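PDB 3EOI: PilM from Escherichia coli, which is of uncharacterised function but probably serves in the biogenesis of a plasmid-encoded type IV pilus. Local coordinates for residues A[17-31]-A[45-58]. Numbering follows the deposited sequence.
Sequences QAADFIRYMNAINDY and LTSAQLGLPATKNV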
loop_
_atom_site.group_PDB
_atom_site.type_symbol
_atom_site.label_atom_id
_atom_site.label_comp_id
_atom_site.label_asym_id
_atom_site.label_seq_id
_atom_site.Cartn_x
_atom_site.Cartn_y
_atom_site.Cartn_z
ATOM N N GLN A 17 7.526 -2.213 7.810
ATOM C CA GLN A 17 6.809 -1.601 6.700
ATOM C C GLN A 17 5.726 -2.541 6.190
ATOM O O GLN A 17 4.596 -2.089 5.912
ATOM C CB GLN A 17 7.782 -1.336 5.590
ATOM C CG GLN A 17 7.141 -0.919 4.284
ATOM C CD GLN A 17 6.551 0.447 4.343
ATOM O OE1 GLN A 17 7.176 1.457 3.905
ATOM N NE2 GLN A 17 5.314 0.515 4.850
ATOM N N ALA A 18 5.989 -3.861 6.054
ATOM C CA ALA A 18 4.966 -4.735 5.555
ATOM C C ALA A 18 3.869 -4.881 6.568
ATOM O O ALA A 18 2.689 -4.948 6.181
ATOM C CB ALA A 18 5.589 -6.126 5.261
ATOM N N ALA A 19 4.230 -4.964 7.855
ATOM C CA ALA A 19 3.184 -5.124 8.860
ATOM C C ALA A 19 2.284 -3.907 8.891
ATOM O O ALA A 19 1.018 -4.048 8.950
ATOM C CB ALA A 19 3.795 -5.391 10.269
ATOM N N ASP A 20 2.900 -2.719 8.810
ATOM C CA ASP A 20 2.087 -1.487 8.730
ATOM C C ASP A 20 1.171 -1.441 7.493
ATOM O O ASP A 20 -0.021 -1.058 7.568
ATOM C CB ASP A 20 2.950 -0.222 8.721
ATOM C CG ASP A 20 3.768 -0.046 10.002
ATOM O OD1 ASP A 20 3.486 -0.747 10.982
ATOM O OD2 ASP A 20 4.650 0.867 10.027
ATOM N N PHE A 21 1.756 -1.763 6.337
ATOM C CA PHE A 21 0.996 -1.823 5.083
ATOM C C PHE A 21 -0.231 -2.756 5.280
ATOM O O PHE A 21 -1.397 -2.445 4.907
ATOM C CB PHE A 21 1.929 -2.361 3.991
ATOM C CG PHE A 21 1.375 -2.308 2.589
ATOM C CD1 PHE A 21 0.313 -3.152 2.199
ATOM C CD2 PHE A 21 1.904 -1.403 1.646
ATOM C CE1 PHE A 21 -0.192 -3.098 0.928
ATOM C CE2 PHE A 21 1.406 -1.388 0.290
ATOM C CZ PHE A 21 0.326 -2.247 -0.049
ATOM N N ILE A 22 0.013 -3.956 5.806
ATOM C CA ILE A 22 -1.083 -4.931 5.859
ATOM C C ILE A 22 -2.153 -4.438 6.826
ATOM O O ILE A 22 -3.366 -4.593 6.570
ATOM C CB ILE A 22 -0.568 -6.323 6.247
ATOM C CG1 ILE A 22 0.239 -6.890 5.071
ATOM C CG2 ILE A 22 -1.732 -7.255 6.560
ATOM C CD1 ILE A 22 1.134 -8.000 5.435
ATOM N N ARG A 23 -1.719 -3.824 7.920
ATOM C CA ARG A 23 -2.662 -3.311 8.929
ATOM C C ARG A 23 -3.574 -2.257 8.355
ATOM O O ARG A 23 -4.828 -2.281 8.591
ATOM C CB ARG A 23 -1.877 -2.721 10.093
ATOM C CG ARG A 23 -2.677 -2.512 11.315
ATOM C CD ARG A 23 -1.731 -2.347 12.477
ATOM N NE ARG A 23 -0.894 -1.143 12.337
ATOM C CZ ARG A 23 0.448 -1.143 12.240
ATOM N NH1 ARG A 23 1.157 -2.281 12.281
ATOM N NH2 ARG A 23 1.073 0.028 12.133
ATOM N N TYR A 24 -2.980 -1.301 7.635
ATOM C CA TYR A 24 -3.763 -0.229 7.009
ATOM C C TYR A 24 -4.625 -0.745 5.861
ATOM O O TYR A 24 -5.818 -0.377 5.745
ATOM C CB TYR A 24 -2.859 0.940 6.548
ATOM C CG TYR A 24 -2.506 1.844 7.742
ATOM C CD1 TYR A 24 -1.426 1.523 8.546
ATOM C CD2 TYR A 24 -3.280 2.974 8.098
ATOM C CE1 TYR A 24 -1.050 2.278 9.637
ATOM C CE2 TYR A 24 -2.895 3.774 9.232
ATOM C CZ TYR A 24 -1.768 3.391 9.984
ATOM O OH TYR A 24 -1.328 4.038 11.144
ATOM N N MET A 25 -4.034 -1.528 4.951
ATOM C CA MET A 25 -4.800 -2.225 3.916
ATOM C C MET A 25 -6.072 -2.896 4.499
ATOM O O MET A 25 -7.194 -2.664 4.025
ATOM C CB MET A 25 -3.917 -3.284 3.214
ATOM C CG MET A 25 -4.707 -4.086 2.220
ATOM S SD MET A 25 -3.678 -5.335 1.283
ATOM C CE MET A 25 -3.241 -6.379 2.545
ATOM N N ASN A 26 -5.892 -3.762 5.507
ATOM C CA ASN A 26 -7.052 -4.483 6.114
ATOM C C ASN A 26 -8.067 -3.505 6.686
ATOM O O ASN A 26 -9.293 -3.663 6.503
ATOM C CB ASN A 26 -6.589 -5.453 7.195
ATOM C CG ASN A 26 -6.134 -6.761 6.624
ATOM O OD1 ASN A 26 -6.669 -7.213 5.620
ATOM N ND2 ASN A 26 -5.129 -7.354 7.235
ATOM N N ALA A 27 -7.593 -2.461 7.351
ATOM C CA ALA A 27 -8.553 -1.495 7.938
ATOM C C ALA A 27 -9.352 -0.731 6.877
ATOM O O ALA A 27 -10.591 -0.509 7.019
ATOM C CB ALA A 27 -7.838 -0.536 8.850
ATOM N N ILE A 28 -8.662 -0.354 5.808
ATOM C CA ILE A 28 -9.310 0.315 4.695
ATOM C C ILE A 28 -10.284 -0.578 3.958
ATOM O O ILE A 28 -11.446 -0.188 3.693
ATOM C CB ILE A 28 -8.195 0.768 3.715
ATOM C CG1 ILE A 28 -7.476 1.934 4.369
ATOM C CG2 ILE A 28 -8.803 1.233 2.415
ATOM C CD1 ILE A 28 -6.180 2.364 3.665
ATOM N N ASN A 29 -9.822 -1.801 3.703
ATOM C CA ASN A 29 -10.624 -2.810 3.023
ATOM C C ASN A 29 -11.890 -3.121 3.822
ATOM O O ASN A 29 -13.002 -3.162 3.280
ATOM C CB ASN A 29 -9.797 -4.094 2.842
ATOM C CG ASN A 29 -10.327 -4.983 1.768
ATOM O OD1 ASN A 29 -10.804 -4.527 0.747
ATOM N ND2 ASN A 29 -10.233 -6.276 2.003
ATOM N N ASP A 30 -11.721 -3.350 5.127
ATOM C CA ASP A 30 -12.860 -3.669 5.945
ATOM C C ASP A 30 -13.862 -2.528 5.967
ATOM O O ASP A 30 -15.067 -2.767 5.837
ATOM C CB ASP A 30 -12.388 -4.014 7.345
ATOM C CG ASP A 30 -11.578 -5.336 7.382
ATOM O OD1 ASP A 30 -11.451 -6.018 6.318
ATOM O OD2 ASP A 30 -11.074 -5.723 8.451
ATOM N N TYR A 31 -13.385 -1.285 6.086
ATOM C CA TYR A 31 -14.319 -0.146 6.131
ATOM C C TYR A 31 -15.084 -0.062 4.804
ATOM O O TYR A 31 -16.337 0.165 4.785
ATOM C CB TYR A 31 -13.555 1.197 6.311
ATOM C CG TYR A 31 -14.518 2.317 6.539
ATOM C CD1 TYR A 31 -15.018 2.578 7.824
ATOM C CD2 TYR A 31 -14.999 3.103 5.471
ATOM C CE1 TYR A 31 -15.988 3.558 8.038
ATOM C CE2 TYR A 31 -15.980 4.081 5.675
ATOM C CZ TYR A 31 -16.461 4.321 6.964
ATOM O OH TYR A 31 -17.393 5.315 7.182
ATOM N N LEU A 45 -9.851 7.837 3.817
ATOM C CA LEU A 45 -10.595 7.532 5.022
ATOM C C LEU A 45 -9.847 8.184 6.181
ATOM O O LEU A 45 -8.635 8.423 6.105
ATOM C CB LEU A 45 -10.665 6.027 5.250
ATOM C CG LEU A 45 -11.263 5.241 4.114
ATOM C CD1 LEU A 45 -11.332 3.800 4.549
ATOM C CD2 LEU A 45 -12.660 5.730 3.831
ATOM N N THR A 46 -10.534 8.446 7.275
ATOM C CA THR A 46 -9.861 9.133 8.390
ATOM C C THR A 46 -9.279 8.196 9.427
ATOM O O THR A 46 -9.573 6.998 9.444
ATOM C CB THR A 46 -10.827 10.064 9.134
ATOM O OG1 THR A 46 -11.835 9.262 9.763
ATOM C CG2 THR A 46 -11.491 11.097 8.172
ATOM N N SER A 47 -8.462 8.760 10.323
ATOM C CA SER A 47 -7.909 7.981 11.454
ATOM C C SER A 47 -8.986 7.387 12.314
ATOM O O SER A 47 -8.893 6.197 12.699
ATOM C CB SER A 47 -6.956 8.828 12.299
ATOM O OG SER A 47 -5.714 8.900 11.628
ATOM N N ALA A 48 -10.051 8.145 12.562
ATOM C CA ALA A 48 -11.162 7.578 13.315
ATOM C C ALA A 48 -11.792 6.383 12.594
ATOM O O ALA A 48 -12.056 5.361 13.217
ATOM C CB ALA A 48 -12.220 8.625 13.629
ATOM N N GLN A 49 -12.043 6.506 11.283
ATOM C CA GLN A 49 -12.627 5.374 10.530
ATOM C C GLN A 49 -11.748 4.141 10.524
ATOM O O GLN A 49 -12.245 3.012 10.632
ATOM C CB GLN A 49 -12.999 5.795 9.112
ATOM C CG GLN A 49 -14.082 6.855 9.121
ATOM C CD GLN A 49 -14.273 7.562 7.794
ATOM O OE1 GLN A 49 -13.323 7.790 7.048
ATOM N NE2 GLN A 49 -15.511 7.939 7.503
ATOM N N LEU A 50 -10.445 4.329 10.416
ATOM C CA LEU A 50 -9.510 3.202 10.404
ATOM C C LEU A 50 -9.167 2.654 11.805
ATOM O O LEU A 50 -8.656 1.531 11.956
ATOM C CB LEU A 50 -8.230 3.636 9.711
ATOM C CG LEU A 50 -8.474 4.119 8.289
ATOM C CD1 LEU A 50 -7.195 4.300 7.608
ATOM C CD2 LEU A 50 -9.352 3.153 7.450
ATOM N N GLY A 51 -9.408 3.465 12.826
ATOM C CA GLY A 51 -8.931 3.110 14.164
ATOM C C GLY A 51 -7.422 3.068 14.308
ATOM O O GLY A 51 -6.884 2.377 15.180
ATOM N N LEU A 52 -6.713 3.822 13.470
ATOM C CA LEU A 52 -5.276 3.802 13.469
ATOM C C LEU A 52 -4.826 5.265 13.405
ATOM O O LEU A 52 -5.507 6.092 12.779
ATOM C CB LEU A 52 -4.787 3.031 12.242
ATOM C CG LEU A 52 -5.097 1.527 12.229
ATOM C CD1 LEU A 52 -4.949 0.930 10.803
ATOM C CD2 LEU A 52 -4.232 0.813 13.276
ATOM N N PRO A 53 -3.718 5.611 14.082
ATOM C CA PRO A 53 -3.344 7.001 13.942
ATOM C C PRO A 53 -2.672 7.189 12.615
ATOM O O PRO A 53 -2.609 6.251 11.823
ATOM C CB PRO A 53 -2.318 7.216 15.067
ATOM C CG PRO A 53 -1.708 5.909 15.258
ATOM C CD PRO A 53 -2.745 4.851 14.901
ATOM N N ALA A 54 -2.193 8.409 12.384
ATOM C CA ALA A 54 -1.383 8.761 11.230
ATOM C C ALA A 54 -0.148 7.867 11.074
ATOM O O ALA A 54 0.450 7.392 12.053
ATOM C CB ALA A 54 -0.965 10.233 11.319
ATOM N N THR A 55 0.245 7.633 9.834
ATOM C CA THR A 55 1.406 6.810 9.595
ATOM C C THR A 55 2.235 7.410 8.490
ATOM O O THR A 55 1.696 8.060 7.593
ATOM C CB THR A 55 1.021 5.418 9.149
ATOM O OG1 THR A 55 2.221 4.711 8.775
ATOM C CG2 THR A 55 0.039 5.508 7.970
ATOM N N LYS A 56 3.538 7.169 8.535
ATOM C CA LYS A 56 4.423 7.805 7.593
ATOM C C LYS A 56 4.816 6.874 6.463
ATOM O O LYS A 56 5.256 7.334 5.416
ATOM C CB LYS A 56 5.680 8.323 8.305
ATOM C CG LYS A 56 6.265 9.571 7.663
ATOM C CD LYS A 56 5.983 9.599 6.159
ATOM C CE LYS A 56 6.875 10.604 5.448
ATOM N NZ LYS A 56 8.274 10.096 5.339
ATOM N N ASN A 57 4.668 5.564 6.650
ATOM C CA ASN A 57 5.197 4.668 5.651
ATOM C C ASN A 57 4.148 3.921 4.824
ATOM O O ASN A 57 4.491 3.012 4.093
ATOM C CB ASN A 57 6.219 3.685 6.250
ATOM C CG ASN A 57 5.647 2.899 7.380
ATOM O OD1 ASN A 57 4.472 3.095 7.698
ATOM N ND2 ASN A 57 6.456 2.015 8.017
ATOM N N VAL A 58 2.888 4.332 4.910
ATOM C CA VAL A 58 1.860 3.754 4.012
ATOM C C VAL A 58 0.878 4.851 3.622
ATOM O O VAL A 58 0.534 5.688 4.458
ATOM C CB VAL A 58 1.172 2.504 4.586
ATOM C CG1 VAL A 58 0.826 2.657 6.017
ATOM C CG2 VAL A 58 -0.043 2.127 3.747
#
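Tyr-24 of segment 17-31, part of helix 10-34, pushes its ring into the returning chain 45-58 and is gripped along its whole length. Its CB lies 4.1 Å from both Val-58 CG1 and Val-58 CG2, and chi1 of -80°, with CG anti to the carbonyl carbon, swings the ring toward 45-58. CD1 touches Val-58 CG1 at 3.6 Å, while Leu-50 CD1 lies at the ring edge by CD2. Leu-52 CD1 sits over the centre of one face, 3.8 Å from the ring centroid; Thr-55 CG2 covers the opposite face nearer the rim, close to CZ, so two CH-pi contacts sandwich the ring. At the tip, Tyr-24 OH donates to Pro-53 O at 2.6 Å, a bond tilted 34° from the carbonyl plane. Toward the start of segment 17-31, Gln-17 NE2 reaches Asn-57 O at 2.7 Å from above the carbonyl plane, and Asn-57 ND2 donates to Asp-20 OD2 at 2.9 Å on its anti side. Asp-20 OD1 is taken by Arg-23 in a salt bridge and by Gln-16. At the far end Ala-27 and Ile-28 pack on Leu-50, and Tyr-31 lays a ring face against Gln-49 CB. Thr-46 and Gln-49 close a capping box on the short helix 47-50. Helix 10-34 is thus sandwiched: Phe-21 and Ile-28 also pack on the antiparallel sheet, and the mostly irregular segment 45-58 runs back along the helix in the opposite direction before entering strand 59-63, an alpha-to-beta connection folded back over its own helix.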